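Local coordinates for alpha-L-rhamnosidase (Streptomyces avermitilis, PDB 3W5M), which hydrolyses terminal non-reducing alpha-L-rhamnose residues from alpha-L-rhamnosides, releasing L-rhamnose from citrus flavonoids and gum arabic, at residues S116-S124 with R396-E404; S417-S425 with D454-R462. All coordinates share one frame; numbering follows the deposited sequence.

Contact 1 of 2, residues S116-S124 with R396-E404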
ATOM      1  N   SER A 116     -21.370   7.790 -18.345  1.00 35.15           N
ATOM      2  CA  SER A 116     -22.205   7.651 -19.526  1.00 35.28           C
ATOM      3  C   SER A 116     -21.427   7.180 -20.757  1.00 34.27           C
ATOM      4  O   SER A 116     -22.022   6.744 -21.740  1.00 33.13           O
ATOM      5  CB  SER A 116     -22.970   8.954 -19.815  1.00 40.61           C
ATOM      6  OG  SER A 116     -22.088  10.070 -19.842  1.00 47.84           O
ATOM      7  N   GLN A 117     -20.094   7.249 -20.687  1.00 31.16           N
ATOM      8  CA  GLN A 117     -19.264   6.867 -21.819  1.00 29.45           C
ATOM      9  C   GLN A 117     -18.939   5.374 -21.822  1.00 27.95           C
ATOM     10  O   GLN A 117     -18.357   4.867 -22.801  1.00 28.24           O
ATOM     11  CB  GLN A 117     -18.004   7.736 -21.895  1.00 32.19           C
ATOM     12  CG  GLN A 117     -18.255   9.131 -22.451  1.00 34.61           C
ATOM     13  CD  GLN A 117     -18.981  10.033 -21.471  1.00 38.26           C
ATOM     14  OE1 GLN A 117     -20.198  10.177 -21.536  1.00 44.60           O
ATOM     15  NE2 GLN A 117     -18.248  10.630 -20.558  1.00 35.04           N
ATOM     16  N   TRP A 118     -19.355   4.668 -20.765  1.00 24.69           N
ATOM     17  CA  TRP A 118     -19.247   3.209 -20.710  1.00 23.93           C
ATOM     18  C   TRP A 118     -20.524   2.582 -21.235  1.00 24.37           C
ATOM     19  O   TRP A 118     -21.637   2.980 -20.851  1.00 24.22           O
ATOM     20  CB  TRP A 118     -19.057   2.694 -19.292  1.00 23.34           C
ATOM     21  CG  TRP A 118     -17.767   3.019 -18.635  1.00 23.12           C
ATOM     22  CD1 TRP A 118     -17.465   4.149 -17.901  1.00 24.29           C
ATOM     23  CD2 TRP A 118     -16.616   2.164 -18.554  1.00 22.98           C
ATOM     24  NE1 TRP A 118     -16.170   4.062 -17.407  1.00 25.82           N
ATOM     25  CE2 TRP A 118     -15.631   2.853 -17.793  1.00 23.36           C
ATOM     26  CE3 TRP A 118     -16.295   0.908 -19.105  1.00 21.46           C
ATOM     27  CZ2 TRP A 118     -14.366   2.316 -17.544  1.00 23.69           C
ATOM     28  CZ3 TRP A 118     -15.019   0.371 -18.847  1.00 22.19           C
ATOM     29  CH2 TRP A 118     -14.079   1.076 -18.073  1.00 22.05           C
ATOM     30  N   SER A 119     -20.385   1.592 -22.111  1.00 22.56           N
ATOM     31  CA  SER A 119     -21.521   0.747 -22.429  1.00 24.51           C
ATOM     32  C   SER A 119     -21.287  -0.719 -21.992  1.00 24.31           C
ATOM     33  O   SER A 119     -22.167  -1.579 -22.131  1.00 24.34           O
ATOM     34  CB  SER A 119     -21.808   0.824 -23.915  1.00 26.32           C
ATOM     35  OG  SER A 119     -20.683   0.354 -24.628  1.00 27.00           O
ATOM     36  N   ALA A 120     -20.091  -0.996 -21.470  1.00 23.49           N
ATOM     37  CA  ALA A 120     -19.745  -2.319 -20.965  1.00 24.57           C
ATOM     38  C   ALA A 120     -20.670  -2.733 -19.798  1.00 23.64           C
ATOM     39  O   ALA A 120     -21.237  -1.871 -19.127  1.00 24.17           O
ATOM     40  CB  ALA A 120     -18.280  -2.323 -20.528  1.00 24.55           C
ATOM     41  N   LYS A 121     -20.828  -4.036 -19.571  1.00 23.42           N
ATOM     42  CA  LYS A 121     -21.552  -4.568 -18.405  1.00 26.71           C
ATOM     43  C   LYS A 121     -20.613  -5.283 -17.442  1.00 25.67           C
ATOM     44  O   LYS A 121     -19.650  -5.955 -17.867  1.00 23.17           O
ATOM     45  CB  LYS A 121     -22.630  -5.581 -18.826  1.00 29.57           C
ATOM     46  CG  LYS A 121     -23.470  -5.219 -20.041  1.00 35.59           C
ATOM     47  CD  LYS A 121     -24.386  -4.042 -19.803  1.00 40.26           C
ATOM     48  CE  LYS A 121     -25.507  -4.059 -20.844  1.00 46.30           C
ATOM     49  NZ  LYS A 121     -25.971  -2.686 -21.177  1.00 48.49           N
ATOM     50  N   TRP A 122     -20.910  -5.170 -16.148  1.00 23.04           N
ATOM     51  CA  TRP A 122     -20.167  -5.919 -15.148  1.00 21.93           C
ATOM     52  C   TRP A 122     -20.443  -7.399 -15.309  1.00 21.54           C
ATOM     53  O   TRP A 122     -21.603  -7.823 -15.332  1.00 24.07           O
ATOM     54  CB  TRP A 122     -20.572  -5.478 -13.757  1.00 20.92           C
ATOM     55  CG  TRP A 122     -20.111  -4.110 -13.423  1.00 20.60           C
ATOM     56  CD1 TRP A 122     -20.841  -2.926 -13.513  1.00 20.35           C
ATOM     57  CD2 TRP A 122     -18.826  -3.754 -12.932  1.00 19.47           C
ATOM     58  NE1 TRP A 122     -20.062  -1.868 -13.103  1.00 20.70           N
ATOM     59  CE2 TRP A 122     -18.830  -2.347 -12.720  1.00 20.17           C
ATOM     60  CE3 TRP A 122     -17.656  -4.488 -12.644  1.00 18.56           C
ATOM     61  CZ2 TRP A 122     -17.712  -1.663 -12.253  1.00 20.12           C
ATOM     62  CZ3 TRP A 122     -16.541  -3.789 -12.179  1.00 20.13           C
ATOM     63  CH2 TRP A 122     -16.581  -2.400 -11.990  1.00 19.62           C
ATOM     64  N   ILE A 123     -19.382  -8.207 -15.386  1.00 20.45           N
ATOM     65  CA  ILE A 123     -19.558  -9.648 -15.468  1.00 20.13           C
ATOM     66  C   ILE A 123     -18.709 -10.399 -14.441  1.00 20.70           C
ATOM     67  O   ILE A 123     -17.622  -9.940 -14.046  1.00 19.45           O
ATOM     68  CB  ILE A 123     -19.260 -10.212 -16.868  1.00 20.35           C
ATOM     69  CG1 ILE A 123     -17.800  -9.929 -17.273  1.00 20.60           C
ATOM     70  CG2 ILE A 123     -20.276  -9.724 -17.904  1.00 20.99           C
ATOM     71  CD1 ILE A 123     -17.412 -10.577 -18.590  1.00 20.78           C
ATOM     72  N   SER A 124     -19.193 -11.584 -14.071  1.00 22.61           N
ATOM     73  CA  SER A 124     -18.541 -12.474 -13.097  1.00 22.78           C
ATOM     74  C   SER A 124     -18.530 -13.886 -13.662  1.00 23.38           C
ATOM     75  O   SER A 124     -19.382 -14.220 -14.484  1.00 22.19           O
ATOM     76  CB  SER A 124     -19.352 -12.521 -11.813  1.00 24.14           C
ATOM     77  OG  SER A 124     -19.158 -11.384 -11.000  1.00 26.59           O
ATOM     78  N   ARG A 396     -18.234 -11.947  -4.687  1.00 27.59           N
ATOM     79  CA  ARG A 396     -17.683 -12.485  -5.934  1.00 30.64           C
ATOM     80  C   ARG A 396     -17.059 -11.353  -6.704  1.00 28.15           C
ATOM     81  O   ARG A 396     -17.655 -10.257  -6.798  1.00 29.51           O
ATOM     82  CB  ARG A 396     -18.784 -13.081  -6.819  1.00 32.14           C
ATOM     83  CG  ARG A 396     -19.385 -14.368  -6.297  1.00 41.08           C
ATOM     84  CD  ARG A 396     -20.722 -14.663  -6.952  1.00 44.83           C
ATOM     85  NE  ARG A 396     -21.727 -14.964  -5.934  1.00 49.57           N
ATOM     86  CZ  ARG A 396     -22.486 -14.045  -5.340  1.00 50.78           C
ATOM     87  NH1 ARG A 396     -22.366 -12.767  -5.670  1.00 53.38           N
ATOM     88  NH2 ARG A 396     -23.375 -14.400  -4.421  1.00 53.44           N
ATOM     89  N   PRO A 397     -15.887 -11.604  -7.305  1.00 23.02           N
ATOM     90  CA  PRO A 397     -15.349 -10.524  -8.124  1.00 21.63           C
ATOM     91  C   PRO A 397     -16.006 -10.343  -9.495  1.00 20.11           C
ATOM     92  O   PRO A 397     -16.575 -11.285 -10.087  1.00 20.75           O
ATOM     93  CB  PRO A 397     -13.851 -10.882  -8.246  1.00 22.30           C
ATOM     94  CG  PRO A 397     -13.802 -12.340  -8.043  1.00 22.03           C
ATOM     95  CD  PRO A 397     -14.920 -12.691  -7.099  1.00 23.00           C
ATOM     96  N   ALA A 398     -15.911  -9.121  -9.995  1.00 17.97           N
ATOM     97  CA  ALA A 398     -16.503  -8.753 -11.256  1.00 18.85           C
ATOM     98  C   ALA A 398     -15.558  -7.917 -12.109  1.00 17.64           C
ATOM     99  O   ALA A 398     -14.728  -7.188 -11.587  1.00 17.53           O
ATOM    100  CB  ALA A 398     -17.836  -8.009 -11.016  1.00 17.99           C
ATOM    101  N   LEU A 399     -15.708  -8.048 -13.423  1.00 17.06           N
ATOM    102  CA  LEU A 399     -14.897  -7.361 -14.444  1.00 16.80           C
ATOM    103  C   LEU A 399     -15.743  -6.377 -15.255  1.00 16.77           C
ATOM    104  O   LEU A 399     -16.873  -6.688 -15.641  1.00 17.96           O
ATOM    105  CB  LEU A 399     -14.300  -8.407 -15.413  1.00 17.86           C
ATOM    106  CG  LEU A 399     -13.495  -7.859 -16.590  1.00 19.48           C
ATOM    107  CD1 LEU A 399     -12.157  -7.251 -16.183  1.00 20.38           C
ATOM    108  CD2 LEU A 399     -13.300  -8.939 -17.665  1.00 22.04           C
ATOM    109  N   LEU A 400     -15.162  -5.226 -15.585  1.00 16.66           N
ATOM    110  CA  LEU A 400     -15.747  -4.303 -16.548  1.00 17.84           C
ATOM    111  C   LEU A 400     -14.681  -3.992 -17.597  1.00 18.93           C
ATOM    112  O   LEU A 400     -13.566  -3.566 -17.271  1.00 18.80           O
ATOM    113  CB  LEU A 400     -16.222  -3.016 -15.845  1.00 17.57           C
ATOM    114  CG  LEU A 400     -17.027  -2.024 -16.691  1.00 18.20           C
ATOM    115  CD1 LEU A 400     -18.423  -2.597 -16.929  1.00 19.91           C
ATOM    116  CD2 LEU A 400     -17.120  -0.686 -15.988  1.00 19.98           C
ATOM    117  N   ALA A 401     -14.979  -4.265 -18.868  1.00 18.62           N
ATOM    118  CA  ALA A 401     -13.958  -4.017 -19.914  1.00 19.48           C
ATOM    119  C   ALA A 401     -14.587  -3.468 -21.194  1.00 17.42           C
ATOM    120  O   ALA A 401     -15.654  -3.933 -21.607  1.00 18.83           O
ATOM    121  CB  ALA A 401     -13.183  -5.297 -20.210  1.00 18.25           C
ATOM    122  N   GLN A 402     -13.935  -2.485 -21.783  1.00 17.72           N
ATOM    123  CA  GLN A 402     -14.407  -1.840 -23.035  1.00 17.66           C
ATOM    124  C   GLN A 402     -13.229  -1.573 -23.953  1.00 16.40           C
ATOM    125  O   GLN A 402     -12.366  -0.778 -23.643  1.00 15.50           O
ATOM    126  CB  GLN A 402     -15.081  -0.516 -22.711  1.00 18.71           C
ATOM    127  CG  GLN A 402     -15.701   0.244 -23.885  1.00 19.65           C
ATOM    128  CD  GLN A 402     -16.803   1.183 -23.377  1.00 20.93           C
ATOM    129  OE1 GLN A 402     -17.730   0.737 -22.690  1.00 20.10           O
ATOM    130  NE2 GLN A 402     -16.713   2.469 -23.721  1.00 22.01           N
ATOM    131  N   LEU A 403     -13.209  -2.294 -25.076  1.00 18.06           N
ATOM    132  CA  LEU A 403     -12.170  -2.139 -26.077  1.00 19.26           C
ATOM    133  C   LEU A 403     -12.732  -1.335 -27.231  1.00 19.45           C
ATOM    134  O   LEU A 403     -13.792  -1.685 -27.791  1.00 23.20           O
ATOM    135  CB  LEU A 403     -11.712  -3.524 -26.562  1.00 19.49           C
ATOM    136  CG  LEU A 403     -10.782  -3.546 -27.774  1.00 21.85           C
ATOM    137  CD1 LEU A 403      -9.390  -3.060 -27.407  1.00 23.03           C
ATOM    138  CD2 LEU A 403     -10.749  -4.965 -28.347  1.00 21.97           C
ATOM    139  N   GLU A 404     -12.045  -0.253 -27.562  1.00 20.51           N
ATOM    140  CA  GLU A 404     -12.462   0.653 -28.638  1.00 21.00           C
ATOM    141  C   GLU A 404     -11.411   0.687 -29.720  1.00 20.96           C
ATOM    142  O   GLU A 404     -10.275   1.024 -29.472  1.00 19.90           O
ATOM    143  CB  GLU A 404     -12.669   2.044 -28.086  1.00 21.73           C
ATOM    144  CG  GLU A 404     -13.779   2.019 -27.030  1.00 24.94           C
ATOM    145  CD  GLU A 404     -14.145   3.395 -26.522  1.00 27.66           C
ATOM    146  OE1 GLU A 404     -13.601   4.401 -27.055  1.00 27.84           O
ATOM    147  OE2 GLU A 404     -14.978   3.459 -25.585  1.00 27.61           O
TER
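Gln402 reaches from strand 398-407 into the bend of the 116-124 backbone and spends both ends of its amide there. OE1 accepts two backbone N-H groups, from Ser119 N at 2.8 Å and, nearly along the C=O axis, from Ala120 N at 3.2 Å. NE2 gives one hydrogen to Gln117 O (3.0 Å), on a lone pair of that carbonyl, and the other to Glu404 OE2 (2.7 Å), with both acceptors close to the amide plane. CG lies anti to the backbone N (chi1 -177°) and the chain runs out extended, which carries the amide across to the bend. With its amide removed, as by an alanine, Ser119 N and Ala120 N would probably lose their shared acceptor, and Gln117 O and Glu404 OE2 one donor each. Ser119 OG has its own partner in Arg414. Further along, Ile123 and Leu399 exchange a reciprocal pair of backbone bonds, and Ser124 OG donates to Pro397 O (2.7 Å) from above the carbonyl plane. Between these polar ends Leu400 is wedged between two indoles: its CD2 lies over a face of Trp118, 3.7 Å from the six-ring centroid, and its CB over a face of Trp122. A single antiparallel beta bridge, supplemented by side-chain-to-backbone bonds, thus joins outermost strand 123-124 of the seven-stranded sheet to strand 398-407 of the five-stranded sheet, probably two layers of one beta-sandwich.

Contact 2 of 2, residues S417-S425 with D454-R462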
ATOM      1  N   SER A 417     -17.256  -6.317 -22.253  1.00 21.02           N
ATOM      2  CA  SER A 417     -17.714  -7.299 -21.308  1.00 20.36           C
ATOM      3  C   SER A 417     -19.239  -7.320 -21.313  1.00 22.54           C
ATOM      4  O   SER A 417     -19.905  -6.255 -21.344  1.00 21.95           O
ATOM      5  CB  SER A 417     -17.189  -6.972 -19.906  1.00 21.05           C
ATOM      6  OG  SER A 417     -17.529  -5.656 -19.484  1.00 19.28           O
ATOM      7  N   GLY A 418     -19.761  -8.538 -21.259  1.00 22.15           N
ATOM      8  CA  GLY A 418     -21.193  -8.803 -21.328  1.00 23.66           C
ATOM      9  C   GLY A 418     -21.516 -10.292 -21.414  1.00 25.40           C
ATOM     10  O   GLY A 418     -20.628 -11.145 -21.275  1.00 23.30           O
ATOM     11  N   PRO A 419     -22.806 -10.617 -21.633  1.00 26.78           N
ATOM     12  CA  PRO A 419     -23.338 -11.966 -21.413  1.00 26.57           C
ATOM     13  C   PRO A 419     -22.753 -13.031 -22.329  1.00 25.97           C
ATOM     14  O   PRO A 419     -22.835 -14.214 -21.994  1.00 24.94           O
ATOM     15  CB  PRO A 419     -24.845 -11.798 -21.692  1.00 28.97           C
ATOM     16  CG  PRO A 419     -25.112 -10.328 -21.449  1.00 28.82           C
ATOM     17  CD  PRO A 419     -23.877  -9.670 -22.015  1.00 28.44           C
ATOM     18  N   ASP A 420     -22.161 -12.628 -23.455  1.00 25.74           N
ATOM     19  CA  ASP A 420     -21.624 -13.598 -24.404  1.00 27.92           C
ATOM     20  C   ASP A 420     -20.219 -14.149 -24.005  1.00 27.00           C
ATOM     21  O   ASP A 420     -19.706 -15.089 -24.631  1.00 27.73           O
ATOM     22  CB  ASP A 420     -21.664 -13.047 -25.841  1.00 35.16           C
ATOM     23  CG  ASP A 420     -21.161 -11.577 -25.964  1.00 44.46           C
ATOM     24  OD1 ASP A 420     -21.010 -10.824 -24.944  1.00 46.17           O
ATOM     25  OD2 ASP A 420     -20.942 -11.162 -27.129  1.00 49.01           O
ATOM     26  N   TRP A 421     -19.596 -13.586 -22.965  1.00 22.96           N
ATOM     27  CA  TRP A 421     -18.279 -14.074 -22.512  1.00 21.56           C
ATOM     28  C   TRP A 421     -18.381 -15.456 -21.862  1.00 20.96           C
ATOM     29  O   TRP A 421     -19.435 -15.857 -21.351  1.00 22.40           O
ATOM     30  CB  TRP A 421     -17.650 -13.059 -21.500  1.00 19.03           C
ATOM     31  CG  TRP A 421     -17.109 -11.794 -22.143  1.00 19.04           C
ATOM     32  CD1 TRP A 421     -17.767 -10.953 -23.032  1.00 19.72           C
ATOM     33  CD2 TRP A 421     -15.832 -11.203 -21.913  1.00 19.73           C
ATOM     34  NE1 TRP A 421     -16.960  -9.904 -23.380  1.00 19.92           N
ATOM     35  CE2 TRP A 421     -15.762 -10.033 -22.709  1.00 19.88           C
ATOM     36  CE3 TRP A 421     -14.718 -11.559 -21.121  1.00 18.97           C
ATOM     37  CZ2 TRP A 421     -14.636  -9.207 -22.723  1.00 19.13           C
ATOM     38  CZ3 TRP A 421     -13.607 -10.729 -21.129  1.00 19.05           C
ATOM     39  CH2 TRP A 421     -13.568  -9.575 -21.927  1.00 18.61           C
ATOM     40  N   ARG A 422     -17.272 -16.199 -21.849  1.00 21.09           N
ATOM     41  CA  ARG A 422     -17.263 -17.537 -21.283  1.00 21.14           C
ATOM     42  C   ARG A 422     -16.155 -17.637 -20.222  1.00 19.64           C
ATOM     43  O   ARG A 422     -15.210 -16.882 -20.280  1.00 19.57           O
ATOM     44  CB  ARG A 422     -17.086 -18.560 -22.412  1.00 26.05           C
ATOM     45  CG  ARG A 422     -18.331 -18.547 -23.304  1.00 29.58           C
ATOM     46  CD  ARG A 422     -18.267 -19.482 -24.485  1.00 35.98           C
ATOM     47  NE  ARG A 422     -18.378 -20.893 -24.127  1.00 40.19           N
ATOM     48  CZ  ARG A 422     -19.467 -21.491 -23.646  1.00 45.58           C
ATOM     49  NH1 ARG A 422     -20.584 -20.809 -23.407  1.00 46.83           N
ATOM     50  NH2 ARG A 422     -19.429 -22.791 -23.396  1.00 49.84           N
ATOM     51  N   ALA A 423     -16.331 -18.551 -19.284  1.00 20.19           N
ATOM     52  CA  ALA A 423     -15.492 -18.674 -18.091  1.00 21.15           C
ATOM     53  C   ALA A 423     -15.075 -20.099 -17.801  1.00 21.93           C
ATOM     54  O   ALA A 423     -15.796 -21.062 -18.127  1.00 24.32           O
ATOM     55  CB  ALA A 423     -16.204 -18.055 -16.886  1.00 18.43           C
ATOM     56  N   ALA A 424     -13.900 -20.239 -17.178  1.00 20.61           N
ATOM     57  CA  ALA A 424     -13.365 -21.534 -16.731  1.00 20.58           C
ATOM     58  C   ALA A 424     -12.506 -21.290 -15.507  1.00 21.09           C
ATOM     59  O   ALA A 424     -12.007 -20.165 -15.319  1.00 21.15           O
ATOM     60  CB  ALA A 424     -12.540 -22.182 -17.814  1.00 21.50           C
ATOM     61  N   SER A 425     -12.283 -22.341 -14.718  1.00 21.92           N
ATOM     62  CA  SER A 425     -11.464 -22.226 -13.498  1.00 23.84           C
ATOM     63  C   SER A 425      -9.992 -21.932 -13.810  1.00 24.49           C
ATOM     64  O   SER A 425      -9.390 -21.064 -13.178  1.00 25.41           O
ATOM     65  CB  SER A 425     -11.634 -23.469 -12.613  1.00 25.53           C
ATOM     66  OG  SER A 425     -11.489 -24.638 -13.394  1.00 30.03           O
ATOM     67  N   ASP A 454     -10.806 -23.495 -28.476  1.00 34.67           N
ATOM     68  CA  ASP A 454     -12.033 -24.256 -28.277  1.00 36.84           C
ATOM     69  C   ASP A 454     -12.548 -24.106 -26.847  1.00 35.36           C
ATOM     70  O   ASP A 454     -12.086 -24.828 -25.951  1.00 34.33           O
ATOM     71  CB  ASP A 454     -11.787 -25.744 -28.619  1.00 41.17           C
ATOM     72  CG  ASP A 454     -13.025 -26.625 -28.411  1.00 44.50           C
ATOM     73  OD1 ASP A 454     -14.132 -26.119 -28.132  1.00 43.71           O
ATOM     74  OD2 ASP A 454     -12.882 -27.857 -28.524  1.00 51.54           O
ATOM     75  N   ASP A 455     -13.498 -23.183 -26.634  1.00 34.72           N
ATOM     76  CA  ASP A 455     -14.105 -22.968 -25.314  1.00 35.02           C
ATOM     77  C   ASP A 455     -15.546 -23.495 -25.150  1.00 37.46           C
ATOM     78  O   ASP A 455     -16.303 -23.012 -24.299  1.00 34.35           O
ATOM     79  CB  ASP A 455     -13.996 -21.478 -24.883  1.00 36.99           C
ATOM     80  CG  ASP A 455     -14.792 -20.508 -25.781  1.00 38.75           C
ATOM     81  OD1 ASP A 455     -15.489 -20.970 -26.721  1.00 39.93           O
ATOM     82  OD2 ASP A 455     -14.726 -19.263 -25.526  1.00 37.58           O
ATOM     83  N   ARG A 456     -15.926 -24.502 -25.931  1.00 42.73           N
ATOM     84  CA  ARG A 456     -17.308 -25.006 -25.876  1.00 42.38           C
ATOM     85  C   ARG A 456     -17.716 -25.565 -24.511  1.00 40.90           C
ATOM     86  O   ARG A 456     -18.893 -25.522 -24.158  1.00 43.30           O
ATOM     87  CB  ARG A 456     -17.563 -26.028 -26.985  1.00 48.71           C
ATOM     88  CG  ARG A 456     -18.114 -25.422 -28.272  1.00 51.79           C
ATOM     89  CD  ARG A 456     -17.484 -26.062 -29.503  1.00 58.59           C
ATOM     90  NE  ARG A 456     -17.369 -27.518 -29.376  1.00 63.38           N
ATOM     91  CZ  ARG A 456     -16.431 -28.266 -29.957  1.00 64.13           C
ATOM     92  NH1 ARG A 456     -15.498 -27.718 -30.727  1.00 65.08           N
ATOM     93  NH2 ARG A 456     -16.425 -29.575 -29.761  1.00 64.55           N
ATOM     94  N   ALA A 457     -16.747 -26.077 -23.752  1.00 38.93           N
ATOM     95  CA  ALA A 457     -16.996 -26.578 -22.398  1.00 39.30           C
ATOM     96  C   ALA A 457     -16.678 -25.563 -21.282  1.00 35.82           C
ATOM     97  O   ALA A 457     -16.691 -25.907 -20.107  1.00 38.78           O
ATOM     98  CB  ALA A 457     -16.249 -27.879 -22.167  1.00 37.75           C
ATOM     99  N   TRP A 458     -16.368 -24.327 -21.657  1.00 33.06           N
ATOM    100  CA  TRP A 458     -16.383 -23.206 -20.700  1.00 30.44           C
ATOM    101  C   TRP A 458     -17.837 -22.830 -20.343  1.00 32.58           C
ATOM    102  O   TRP A 458     -18.776 -23.261 -21.020  1.00 34.69           O
ATOM    103  CB  TRP A 458     -15.612 -22.030 -21.296  1.00 28.79           C
ATOM    104  CG  TRP A 458     -14.117 -22.223 -21.303  1.00 27.77           C
ATOM    105  CD1 TRP A 458     -13.424 -23.381 -21.602  1.00 27.00           C
ATOM    106  CD2 TRP A 458     -13.129 -21.225 -21.044  1.00 25.39           C
ATOM    107  NE1 TRP A 458     -12.075 -23.155 -21.504  1.00 26.57           N
ATOM    108  CE2 TRP A 458     -11.864 -21.843 -21.166  1.00 25.27           C
ATOM    109  CE3 TRP A 458     -13.187 -19.870 -20.689  1.00 25.13           C
ATOM    110  CZ2 TRP A 458     -10.669 -21.153 -20.953  1.00 23.91           C
ATOM    111  CZ3 TRP A 458     -12.006 -19.191 -20.470  1.00 23.62           C
ATOM    112  CH2 TRP A 458     -10.749 -19.835 -20.617  1.00 24.89           C
ATOM    113  N   LEU A 459     -18.055 -22.045 -19.282  1.00 28.82           N
ATOM    114  CA  LEU A 459     -19.429 -21.737 -18.866  1.00 29.21           C
ATOM    115  C   LEU A 459     -19.810 -20.302 -19.189  1.00 29.45           C
ATOM    116  O   LEU A 459     -18.946 -19.430 -19.179  1.00 29.49           O
ATOM    117  CB  LEU A 459     -19.599 -21.990 -17.365  1.00 30.73           C
ATOM    118  CG  LEU A 459     -19.236 -23.396 -16.875  1.00 32.75           C
ATOM    119  CD1 LEU A 459     -19.215 -23.448 -15.347  1.00 34.83           C
ATOM    120  CD2 LEU A 459     -20.204 -24.420 -17.470  1.00 35.26           C
ATOM    121  N   ALA A 460     -21.095 -20.045 -19.472  1.00 25.62           N
ATOM    122  CA  ALA A 460     -21.553 -18.666 -19.655  1.00 24.69           C
ATOM    123  C   ALA A 460     -21.252 -17.870 -18.383  1.00 23.05           C
ATOM    124  O   ALA A 460     -21.438 -18.378 -17.268  1.00 23.75           O
ATOM    125  CB  ALA A 460     -23.056 -18.621 -19.953  1.00 24.44           C
ATOM    126  N   VAL A 461     -20.742 -16.651 -18.556  1.00 22.75           N
ATOM    127  CA  VAL A 461     -20.612 -15.701 -17.439  1.00 22.72           C
ATOM    128  C   VAL A 461     -21.978 -15.274 -16.937  1.00 24.89           C
ATOM    129  O   VAL A 461     -22.989 -15.521 -17.576  1.00 25.63           O
ATOM    130  CB  VAL A 461     -19.805 -14.452 -17.844  1.00 21.77           C
ATOM    131  CG1 VAL A 461     -18.375 -14.825 -18.184  1.00 20.69           C
ATOM    132  CG2 VAL A 461     -20.478 -13.697 -18.986  1.00 21.13           C
ATOM    133  N   ARG A 462     -22.026 -14.638 -15.777  1.00 27.24           N
ATOM    134  CA  ARG A 462     -23.286 -14.073 -15.297  1.00 29.85           C
ATOM    135  C   ARG A 462     -23.094 -12.575 -15.170  1.00 30.19           C
ATOM    136  O   ARG A 462     -21.947 -12.076 -15.141  1.00 28.46           O
ATOM    137  CB  ARG A 462     -23.683 -14.708 -13.964  1.00 32.16           C
ATOM    138  CG  ARG A 462     -22.593 -14.637 -12.907  1.00 34.71           C
ATOM    139  CD  ARG A 462     -22.974 -15.324 -11.615  1.00 38.99           C
ATOM    140  NE  ARG A 462     -23.916 -14.530 -10.843  1.00 44.86           N
ATOM    141  CZ  ARG A 462     -24.224 -14.775  -9.574  1.00 50.27           C
ATOM    142  NH1 ARG A 462     -23.638 -15.791  -8.927  1.00 45.22           N
ATOM    143  NH2 ARG A 462     -25.108 -13.995  -8.953  1.00 51.58           N
TER
HETATM  144  O   HOH W   1     -24.450 -14.955 -19.805  1.00 30.10           O
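Gly418 and Pro419 meet Val461 first, Gly418 O standing 3.4 Å from Val461 CG2. Gly418 opens a type I turn that closes at Trp421, and one water donates to both Pro419 O and Val461 O, bridging the segments beside it. Trp421 then takes Val461 N on its carbonyl in a straight bond, while its CB rests against both methyls of the valine; its indole NE1 is bonded to Thr416 O, and the ring stacks on His307. Arg422 forms a non-hydrogen-bonded pair with Ala460, and its side chain turns back over the second segment. The bend at chi3 (72°) lets NE and NH2 meet Asp455 O side-on, at 3.0 Å from NE and 3.3 Å from NH2, with that oxygen in the guanidinium plane. The same carbonyl also accepts Trp458 N within the type I turn 455-458, and NH2 has a weak further bond to Arg456 O. With the Asp455 carboxylate Arg422 makes only a long ion pair, the two planes 72° apart; Asp455 OD2 is salt-bridged to Arg306 instead. Ala423 and Leu459 form the hydrogen-bonded pair, with Leu459 N 2.7 Å from Ala423 O. Last, Ala424 CB sits centrally over a face of the Trp458 indole, 3.5 Å from the six-ring centroid, while Asp455 CB covers the opposite face. Arg422 thus meets the 455-458 turn mainly through the turn's backbone carbonyls, so its charge is probably balanced partly by peptide dipoles, with the more distant carboxylate adding long-range attraction.

Overall arrangement
From the N terminus, the chain first passes through 116-124; contact 1 pairs this segment with 396-404, closing an excursion of 271 residues that includes the rhamnose-binding CBM67 region. Contact 2 follows in series and closes a much shorter loop of 28 residues, so the two neither nest nor cross. Their centres lie 15 Å apart, and they touch directly: Ser417 bonds to both Lys121 and Ala401. Strand 123-124 is the outer neighbour of 459-463, which pairs with 422-424, whereas 398-407 belongs to a different sheet. Contact 2 pairs two strands within the seven-stranded sheet, while contact 1 ties that sheet's outermost strand to the five-stranded one, consistent with two layers of one beta-sandwich.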